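Local coordinates for regulator of polyketide synthase expression (Bifidobacterium adolescentis, PDB 3ONQ), which probably regulates transcription of polyketide synthase genes, binding DNA through its C-terminal PucR-type helix-turn-helix domain, at residues F57-V62 against E108-A113; Y199-T204 against E213-E218; W239-P244 against Y248-A253. All coordinates share one frame; numbering follows the deposited sequence.

Interaction 1: residues F57-V62 against E108-A113; sequences FAIGGV and EVTCTA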
loop_
_atom_site.group_PDB
_atom_site.type_symbol
_atom_site.label_atom_id
_atom_site.label_comp_id
_atom_site.label_asym_id
_atom_site.label_seq_id
_atom_site.Cartn_x
_atom_site.Cartn_y
_atom_site.Cartn_z
ATOM N N PHE B 57 -17.747 -10.062 6.554
ATOM C CA PHE B 57 -18.339 -10.162 5.228
ATOM C C PHE B 57 -19.472 -9.159 5.185
ATOM O O PHE B 57 -19.893 -8.646 6.225
ATOM C CB PHE B 57 -18.866 -11.578 4.946
ATOM C CG PHE B 57 -19.903 -12.049 5.933
ATOM C CD1 PHE B 57 -21.246 -11.751 5.746
ATOM C CD2 PHE B 57 -19.537 -12.797 7.040
ATOM C CE1 PHE B 57 -22.204 -12.184 6.656
ATOM C CE2 PHE B 57 -20.488 -13.236 7.951
ATOM C CZ PHE B 57 -21.827 -12.922 7.765
ATOM N N ALA B 58 -19.970 -8.886 3.987
ATOM C CA ALA B 58 -20.994 -7.871 3.831
ATOM C C ALA B 58 -22.207 -8.412 3.083
ATOM O O ALA B 58 -22.088 -9.305 2.236
ATOM C CB ALA B 58 -20.414 -6.646 3.108
ATOM N N ILE B 59 -23.371 -7.867 3.411
ATOM C CA ILE B 59 -24.603 -8.174 2.709
ATOM C C ILE B 59 -25.226 -6.841 2.370
ATOM O O ILE B 59 -25.191 -5.913 3.193
ATOM C CB ILE B 59 -25.587 -8.948 3.603
ATOM C CG1 ILE B 59 -24.968 -10.261 4.067
ATOM C CG2 ILE B 59 -26.880 -9.229 2.851
ATOM C CD1 ILE B 59 -25.859 -11.052 5.045
ATOM N N GLY B 60 -25.789 -6.725 1.169
ATOM C CA GLY B 60 -26.394 -5.473 0.758
ATOM C C GLY B 60 -27.559 -5.705 -0.183
ATOM O O GLY B 60 -27.585 -6.689 -0.924
ATOM N N GLY B 61 -28.526 -4.794 -0.142
ATOM C CA GLY B 61 -29.675 -4.830 -1.027
ATOM C C GLY B 61 -30.607 -3.700 -0.642
ATOM O O GLY B 61 -30.198 -2.766 0.043
ATOM N N VAL B 62 -31.859 -3.778 -1.078
ATOM C CA VAL B 62 -32.824 -2.729 -0.776
ATOM C C VAL B 62 -33.772 -3.215 0.312
ATOM O O VAL B 62 -34.305 -4.309 0.211
ATOM C CB VAL B 62 -33.635 -2.368 -2.025
ATOM C CG1 VAL B 62 -34.700 -1.315 -1.698
ATOM C CG2 VAL B 62 -32.708 -1.900 -3.149
ATOM N N GLU B 108 -23.404 -17.584 4.482
ATOM C CA GLU B 108 -24.652 -18.135 3.942
ATOM C C GLU B 108 -25.765 -18.171 4.993
ATOM O O GLU B 108 -26.894 -17.772 4.717
ATOM C CB GLU B 108 -24.438 -19.521 3.320
ATOM C CG GLU B 108 -23.492 -19.517 2.119
ATOM C CD GLU B 108 -24.082 -18.827 0.877
ATOM O OE1 GLU B 108 -25.325 -18.669 0.800
ATOM O OE2 GLU B 108 -23.298 -18.445 -0.024
ATOM N N VAL B 109 -25.446 -18.640 6.194
ATOM C CA VAL B 109 -26.423 -18.670 7.278
ATOM C C VAL B 109 -26.931 -17.263 7.634
ATOM O O VAL B 109 -28.124 -17.055 7.856
ATOM C CB VAL B 109 -25.848 -19.374 8.527
ATOM C CG1 VAL B 109 -26.735 -19.135 9.751
ATOM C CG2 VAL B 109 -25.680 -20.859 8.252
ATOM N N THR B 110 -26.036 -16.287 7.671
ATOM C CA THR B 110 -26.466 -14.935 8.000
ATOM C C THR B 110 -27.335 -14.374 6.878
ATOM O O THR B 110 -28.356 -13.745 7.125
ATOM C CB THR B 110 -25.280 -13.994 8.248
ATOM O OG1 THR B 110 -24.500 -14.502 9.332
ATOM C CG2 THR B 110 -25.777 -12.606 8.607
ATOM N N CYS B 111 -26.930 -14.621 5.641
ATOM C CA CYS B 111 -27.689 -14.136 4.503
ATOM C C CYS B 111 -29.102 -14.725 4.510
ATOM O O CYS B 111 -30.076 -14.014 4.283
ATOM C CB CYS B 111 -26.956 -14.443 3.201
ATOM S SG CYS B 111 -27.790 -13.858 1.718
ATOM N N THR B 112 -29.216 -16.019 4.804
ATOM C CA THR B 112 -30.523 -16.653 4.871
ATOM C C THR B 112 -31.388 -16.038 5.957
ATOM O O THR B 112 -32.580 -15.820 5.755
ATOM C CB THR B 112 -30.422 -18.175 5.111
ATOM O OG1 THR B 112 -29.868 -18.803 3.950
ATOM C CG2 THR B 112 -31.812 -18.762 5.368
ATOM N N ALA B 113 -30.780 -15.763 7.107
ATOM C CA ALA B 113 -31.499 -15.220 8.253
ATOM C C ALA B 113 -32.053 -13.817 7.997
ATOM O O ALA B 113 -33.109 -13.468 8.527
ATOM C CB ALA B 113 -30.605 -15.222 9.504
#

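Interaction 2: residues Y199-T204 against E213-E218; sequences YLTVST and ENTAKE. With SO4 (sulfate ion), chain R.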
loop_
_atom_site.group_PDB
_atom_site.type_symbol
_atom_site.label_atom_id
_atom_site.label_comp_id
_atom_site.label_asym_id
_atom_site.label_seq_id
_atom_site.Cartn_x
_atom_site.Cartn_y
_atom_site.Cartn_z
ATOM N N TYR B 199 -4.737 -20.625 -23.499
ATOM C CA TYR B 199 -4.999 -19.203 -23.721
ATOM C C TYR B 199 -5.246 -18.886 -25.196
ATOM O O TYR B 199 -6.199 -18.197 -25.548
ATOM C CB TYR B 199 -3.832 -18.351 -23.212
ATOM C CG TYR B 199 -4.018 -16.864 -23.440
ATOM C CD1 TYR B 199 -4.699 -16.079 -22.513
ATOM C CD2 TYR B 199 -3.524 -16.247 -24.586
ATOM C CE1 TYR B 199 -4.871 -14.719 -22.714
ATOM C CE2 TYR B 199 -3.709 -14.883 -24.803
ATOM C CZ TYR B 199 -4.373 -14.129 -23.856
ATOM O OH TYR B 199 -4.548 -12.784 -24.050
ATOM N N LEU B 200 -4.370 -19.377 -26.056
ATOM C CA LEU B 200 -4.533 -19.146 -27.482
ATOM C C LEU B 200 -5.881 -19.684 -27.951
ATOM O O LEU B 200 -6.559 -19.049 -28.760
ATOM C CB LEU B 200 -3.403 -19.799 -28.264
ATOM C CG LEU B 200 -3.521 -19.745 -29.785
ATOM C CD1 LEU B 200 -3.461 -18.302 -30.275
ATOM C CD2 LEU B 200 -2.404 -20.577 -30.401
ATOM N N THR B 201 -6.282 -20.836 -27.418
ATOM C CA THR B 201 -7.511 -21.498 -27.872
ATOM C C THR B 201 -8.757 -20.745 -27.439
ATOM O O THR B 201 -9.684 -20.566 -28.229
ATOM C CB THR B 201 -7.610 -22.962 -27.390
ATOM O OG1 THR B 201 -6.443 -23.674 -27.799
ATOM C CG2 THR B 201 -8.843 -23.638 -28.000
ATOM N N VAL B 202 -8.790 -20.308 -26.186
ATOM C CA VAL B 202 -9.903 -19.495 -25.705
ATOM C C VAL B 202 -9.967 -18.182 -26.491
ATOM O O VAL B 202 -11.023 -17.756 -26.942
ATOM C CB VAL B 202 -9.725 -19.173 -24.197
ATOM C CG1 VAL B 202 -10.744 -18.141 -23.741
ATOM C CG2 VAL B 202 -9.829 -20.447 -23.362
ATOM N N SER B 203 -8.820 -17.535 -26.641
ATOM C CA SER B 203 -8.770 -16.264 -27.343
ATOM C C SER B 203 -9.296 -16.439 -28.764
ATOM O O SER B 203 -10.101 -15.648 -29.256
ATOM C CB SER B 203 -7.330 -15.770 -27.394
ATOM O OG SER B 203 -7.256 -14.572 -28.138
ATOM N N THR B 204 -8.823 -17.485 -29.431
ATOM C CA THR B 204 -9.195 -17.712 -30.815
ATOM C C THR B 204 -10.678 -18.058 -30.896
ATOM O O THR B 204 -11.369 -17.607 -31.789
ATOM C CB THR B 204 -8.375 -18.863 -31.436
ATOM O OG1 THR B 204 -6.976 -18.567 -31.341
ATOM C CG2 THR B 204 -8.751 -19.053 -32.880
ATOM N N GLU B 213 -15.870 -25.205 -34.800
ATOM C CA GLU B 213 -15.345 -25.534 -36.121
ATOM C C GLU B 213 -14.350 -24.502 -36.608
ATOM O O GLU B 213 -13.278 -24.860 -37.091
ATOM C CB GLU B 213 -16.469 -25.705 -37.153
ATOM C CG GLU B 213 -17.173 -27.039 -37.050
ATOM C CD GLU B 213 -16.196 -28.201 -37.108
ATOM O OE1 GLU B 213 -16.351 -29.140 -36.296
ATOM O OE2 GLU B 213 -15.272 -28.166 -37.957
ATOM N N ASN B 214 -14.708 -23.226 -36.489
ATOM C CA ASN B 214 -13.830 -22.164 -36.969
ATOM C C ASN B 214 -12.555 -22.086 -36.152
ATOM O O ASN B 214 -11.506 -21.718 -36.672
ATOM C CB ASN B 214 -14.534 -20.807 -36.990
ATOM C CG ASN B 214 -15.713 -20.775 -37.946
ATOM O OD1 ASN B 214 -15.865 -21.655 -38.802
ATOM N ND2 ASN B 214 -16.553 -19.756 -37.809
ATOM N N THR B 215 -12.650 -22.440 -34.873
ATOM C CA THR B 215 -11.490 -22.416 -33.992
ATOM C C THR B 215 -10.556 -23.559 -34.392
ATOM O O THR B 215 -9.372 -23.337 -34.627
ATOM C CB THR B 215 -11.897 -22.511 -32.492
ATOM O OG1 THR B 215 -12.760 -21.417 -32.152
ATOM C CG2 THR B 215 -10.676 -22.468 -31.595
ATOM N N ALA B 216 -11.103 -24.773 -34.488
ATOM C CA ALA B 216 -10.372 -25.923 -35.026
ATOM C C ALA B 216 -9.671 -25.602 -36.346
ATOM O O ALA B 216 -8.504 -25.914 -36.529
ATOM C CB ALA B 216 -11.304 -27.124 -35.211
ATOM N N LYS B 217 -10.399 -24.985 -37.266
ATOM C CA LYS B 217 -9.859 -24.639 -38.574
ATOM C C LYS B 217 -8.687 -23.657 -38.462
ATOM O O LYS B 217 -7.639 -23.854 -39.076
ATOM C CB LYS B 217 -10.971 -24.058 -39.448
ATOM C CG LYS B 217 -10.510 -23.431 -40.747
ATOM C CD LYS B 217 -11.720 -22.900 -41.529
ATOM C CE LYS B 217 -11.322 -22.237 -42.850
ATOM N NZ LYS B 217 -10.485 -21.012 -42.681
ATOM N N GLU B 218 -8.878 -22.601 -37.678
ATOM C CA GLU B 218 -7.836 -21.603 -37.429
ATOM C C GLU B 218 -6.571 -22.195 -36.802
ATOM O O GLU B 218 -5.461 -21.813 -37.157
ATOM C CB GLU B 218 -8.372 -20.497 -36.517
ATOM C CG GLU B 218 -8.455 -19.140 -37.166
ATOM C CD GLU B 218 -7.125 -18.693 -37.743
ATOM O OE1 GLU B 218 -6.265 -18.200 -36.980
ATOM O OE2 GLU B 218 -6.940 -18.841 -38.966
HETATM S S SO4 R . -1.852 -12.036 -26.764
HETATM O O1 SO4 R . -2.852 -12.630 -27.648
HETATM O O2 SO4 R . -0.748 -12.970 -26.529
HETATM O O3 SO4 R . -1.341 -10.808 -27.367
HETATM O O4 SO4 R . -2.484 -11.708 -25.491
#

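Interaction 3: residues W239-P244 against Y248-A253; sequences WDATDP and YVLTTA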
loop_
_atom_site.group_PDB
_atom_site.type_symbol
_atom_site.label_atom_id
_atom_site.label_comp_id
_atom_site.label_asym_id
_atom_site.label_seq_id
_atom_site.Cartn_x
_atom_site.Cartn_y
_atom_site.Cartn_z
ATOM N N TRP B 239 -14.815 -19.997 -15.605
ATOM C CA TRP B 239 -15.583 -19.406 -16.699
ATOM C C TRP B 239 -15.556 -20.305 -17.934
ATOM O O TRP B 239 -14.485 -20.675 -18.418
ATOM C CB TRP B 239 -15.070 -17.998 -17.022
ATOM C CG TRP B 239 -15.103 -17.081 -15.822
ATOM C CD1 TRP B 239 -14.052 -16.699 -15.049
ATOM C CD2 TRP B 239 -16.264 -16.461 -15.260
ATOM N NE1 TRP B 239 -14.480 -15.861 -14.039
ATOM C CE2 TRP B 239 -15.836 -15.694 -14.155
ATOM C CE3 TRP B 239 -17.624 -16.469 -15.594
ATOM C CZ2 TRP B 239 -16.726 -14.954 -13.368
ATOM C CZ3 TRP B 239 -18.506 -15.722 -14.814
ATOM C CH2 TRP B 239 -18.052 -14.981 -13.717
ATOM N N ASP B 240 -16.748 -20.660 -18.403
ATOM C CA ASP B 240 -16.960 -21.578 -19.523
ATOM C C ASP B 240 -17.189 -20.794 -20.802
ATOM O O ASP B 240 -18.238 -20.185 -20.990
ATOM C CB ASP B 240 -18.188 -22.437 -19.227
ATOM C CG ASP B 240 -18.480 -23.465 -20.321
ATOM O OD1 ASP B 240 -17.860 -23.402 -21.400
ATOM O OD2 ASP B 240 -19.351 -24.334 -20.094
ATOM N N ALA B 241 -16.214 -20.811 -21.696
ATOM C CA ALA B 241 -16.309 -20.006 -22.901
ATOM C C ALA B 241 -17.519 -20.375 -23.753
ATOM O O ALA B 241 -17.971 -19.560 -24.552
ATOM C CB ALA B 241 -15.036 -20.118 -23.716
ATOM N N THR B 242 -18.043 -21.593 -23.598
ATOM C CA THR B 242 -19.186 -22.021 -24.426
ATOM C C THR B 242 -20.498 -21.393 -23.957
ATOM O O THR B 242 -21.518 -21.471 -24.646
ATOM C CB THR B 242 -19.338 -23.578 -24.501
ATOM O OG1 THR B 242 -19.747 -24.097 -23.232
ATOM C CG2 THR B 242 -18.015 -24.234 -24.899
ATOM N N ASP B 243 -20.471 -20.763 -22.784
ATOM C CA ASP B 243 -21.652 -20.065 -22.271
ATOM C C ASP B 243 -21.591 -18.574 -22.589
ATOM O O ASP B 243 -20.597 -17.922 -22.296
ATOM C CB ASP B 243 -21.778 -20.261 -20.764
ATOM C CG ASP B 243 -22.955 -19.508 -20.184
ATOM O OD1 ASP B 243 -22.808 -18.310 -19.877
ATOM O OD2 ASP B 243 -24.034 -20.113 -20.047
ATOM N N PRO B 244 -22.663 -18.025 -23.171
ATOM C CA PRO B 244 -22.649 -16.621 -23.610
ATOM C C PRO B 244 -22.288 -15.630 -22.479
ATOM O O PRO B 244 -21.567 -14.661 -22.722
ATOM C CB PRO B 244 -24.082 -16.386 -24.101
ATOM C CG PRO B 244 -24.580 -17.740 -24.462
ATOM C CD PRO B 244 -23.927 -18.705 -23.504
ATOM N N TYR B 248 -18.561 -13.487 -22.389
ATOM C CA TYR B 248 -18.461 -12.044 -22.220
ATOM C C TYR B 248 -17.474 -11.697 -21.092
ATOM O O TYR B 248 -16.649 -10.799 -21.244
ATOM C CB TYR B 248 -19.838 -11.441 -21.959
ATOM C CG TYR B 248 -19.779 -9.993 -21.548
ATOM C CD1 TYR B 248 -19.425 -9.007 -22.453
ATOM C CD2 TYR B 248 -20.073 -9.613 -20.252
ATOM C CE1 TYR B 248 -19.364 -7.680 -22.071
ATOM C CE2 TYR B 248 -20.025 -8.299 -19.868
ATOM C CZ TYR B 248 -19.664 -7.338 -20.772
ATOM O OH TYR B 248 -19.616 -6.021 -20.371
ATOM N N VAL B 249 -17.545 -12.419 -19.972
ATOM C CA VAL B 249 -16.568 -12.244 -18.891
ATOM C C VAL B 249 -15.133 -12.515 -19.377
ATOM O O VAL B 249 -14.226 -11.719 -19.154
ATOM C CB VAL B 249 -16.891 -13.141 -17.668
ATOM C CG1 VAL B 249 -15.816 -12.986 -16.581
ATOM C CG2 VAL B 249 -18.280 -12.810 -17.100
ATOM N N LEU B 250 -14.934 -13.624 -20.072
ATOM C CA LEU B 250 -13.597 -13.965 -20.552
ATOM C C LEU B 250 -13.052 -12.911 -21.526
ATOM O O LEU B 250 -11.888 -12.489 -21.431
ATOM C CB LEU B 250 -13.608 -15.352 -21.190
ATOM C CG LEU B 250 -13.748 -16.528 -20.218
ATOM C CD1 LEU B 250 -14.223 -17.779 -20.944
ATOM C CD2 LEU B 250 -12.432 -16.795 -19.497
ATOM N N THR B 251 -13.904 -12.472 -22.442
ATOM C CA THR B 251 -13.532 -11.451 -23.419
ATOM C C THR B 251 -13.048 -10.203 -22.675
ATOM O O THR B 251 -12.037 -9.602 -23.039
ATOM C CB THR B 251 -14.731 -11.111 -24.340
ATOM O OG1 THR B 251 -15.167 -12.302 -25.002
ATOM C CG2 THR B 251 -14.365 -10.053 -25.386
ATOM N N THR B 252 -13.758 -9.839 -21.613
ATOM C CA THR B 252 -13.406 -8.660 -20.830
ATOM C C THR B 252 -12.053 -8.859 -20.159
ATOM O O THR B 252 -11.184 -7.983 -20.209
ATOM C CB THR B 252 -14.471 -8.324 -19.769
ATOM O OG1 THR B 252 -15.736 -8.121 -20.406
ATOM C CG2 THR B 252 -14.091 -7.053 -19.010
ATOM N N ALA B 253 -11.863 -10.025 -19.558
ATOM C CA ALA B 253 -10.581 -10.342 -18.938
ATOM C C ALA B 253 -9.407 -10.249 -19.930
ATOM O O ALA B 253 -8.323 -9.768 -19.582
ATOM C CB ALA B 253 -10.633 -11.723 -18.279
#

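Interaction 1: residues F57-V62 against E108-A113
Phe57 and Ile59 of a central strand press against Thr110 and Cys111 of a helix packed on one face of the sheet, a strand-to-helix layer of the alpha-beta-alpha sandwich. Strand alternation sorts the residues: these two side chains reach helix 107-114, whereas Ala58, between them, packs on helix 132-149 across the sheet. Strand and helix run roughly parallel, 26° apart, with axes 9.6 Å from each other at closest approach.

The tight part lies around the end of Ile59. Its CD1 comes to 3.6 Å from Cys111 CA, against the helix backbone itself, and also touches the Thr110 methyl, with CD1 3.9 Å from CG2. An extended chain (chi2 176°) carries CD1 out to the helix. Cys111 adds its CB, 4.0 Å from Ile59 CD1.

The other side of the helix is solvent-facing. Glu108 and Thr112 point away from the strand, and Glu108 sends its carboxylate to a salt bridge with Arg161. Along the strand the contact ends at Ile59; Gly60 and Gly61 lie beyond the helix segment and continue the sheet through backbone bonds to Tyr125 and Leu95.

Phe57 takes the crowded first torsion, CG lying between the backbone N and carbonyl carbon (chi1 59°), which turns the outer edge of its ring to Thr110. That threonine hydroxyl is already bonded to Thr106 O, one turn back in the chain, and its OG1 rests near the ring plane, 3.5 Å from Phe57 CZ.

Interaction 2: residues Y199-T204 against E213-E218
Thr201 and Thr204 meet Thr215 and Glu218 where two helices cross at 130°, but a walk along the first helix starts on its other flank. There Tyr199 bonds a sulfate ion, probably from the crystallisation liquor, through OH, 2.7 Å from sulfate O4. The ion lies at the ring's edge, and Arg190 and Arg258 also hydrogen-bond it, Arg190 making a cation-pi contact with the ring as well. A phenylalanine here would probably leave O4 without its hydroxyl donor and the sulfate more loosely held by the two arginines.

At Leu200 the carbonyl oxygen takes two bonds from Thr204, from opposite faces of its plane: the backbone N, and OG1 at 2.7 Å from Leu200 O. Thr201 is the first to touch the second helix, its CG2 4.2 Å from Thr215 CG2, while its hydroxyl is bonded to Pro197 O and Arg229.

The helices belong to the PucR-type helix-turn-helix domain. Helix 198-207 packs against helix 212-219, which with helix 223-237 fits the helix-turn-helix pair, the latter standing where a recognition helix is expected.

Ser203 OG is hydrogen-bonded to Arg258. Thr204 closes the walk: chi1 of -58° sets OG1 beside the backbone N, where it bonds Leu200 O, and leaves CG2 anti to that N, facing the second helix. That methyl comes 4.1 Å from Thr215 CG2, the two side chains slanting past each other, and Thr215 OG1 is held by Ser211 O. Glu218 crosses Thr204 at about a right angle, its CB 3.9 Å from Thr204 CG2.

Interaction 3: residues W239-P244 against Y248-A253
Asp240 OD1 is gripped twice by Thr242, while the same aspartate's carbonyl carbon touches the Leu250 side chain. Thr242 N stands 2.9 Å and Thr242 OG1 2.7 Å from Asp240 OD1, both reaching it from one face of the carboxylate plane. The backbone bond makes an Asx turn, and it overlies a type I beta turn from Asp240 to Asp243. Asp243 then serves as N-cap of helix 244-261, its OD1 accepting from Asp246 N.

This well-tied loop folds back on the helix it introduces. In the first helical turn Tyr248 N bonds Pro244 O at 3.2 Å, with the donor lying above the carbonyl plane.

The apolar part is centred on Trp239. Val249 stands over one face of the indole, CG1 sitting 3.7 Å from the centroid of the six-membered ring and only 13° off its normal, a clear CH-pi contact. Its second methyl reaches the far rim, with CG2 3.7 Å from Trp239 CZ3, so that both branches of the valine lie on the ring system. With CG opposite its own carbonyl carbon (chi1 -72°), Leu250 fills the neighbouring place: CG lies 3.8 Å from Trp239 CB, and CD1 lies 3.6 Å from Ala241 CA.

The Tyr248 ring leads away from the loop, to helix 166-172 and to Tyr248 of the second subunit, which Thr252 also meets. On its other contacts helix 244-261 packs through Leu250, with Trp239, on Val185 of helix 175-190, and through Leu250, with Ala241, on Leu206 and Phe205 of helix 198-207.

In the fold
All three contacts are largely buried, but they lie in different parts of the fold. Interaction 1, whose touching residues are all buried, belongs to the alpha-beta-alpha sandwich, its centre 41 Å from interaction 2 and 27 Å from interaction 3, both across the chain's centre. Interactions 2 and 3 share the helix-turn-helix domain and reach the surface at Glu218 and Pro244. Helix 198-207, which carries residues 199-204, also packs on the loop and helix of interaction 3. Chemistry differs too: a strand's phenylalanine and isoleucine lie on a helix's threonine and cysteine, two helices meet through threonine methyls, and the loop of interaction 3 combines turns and a helix cap with tryptophan packing. Only interaction 3 touches a second subunit.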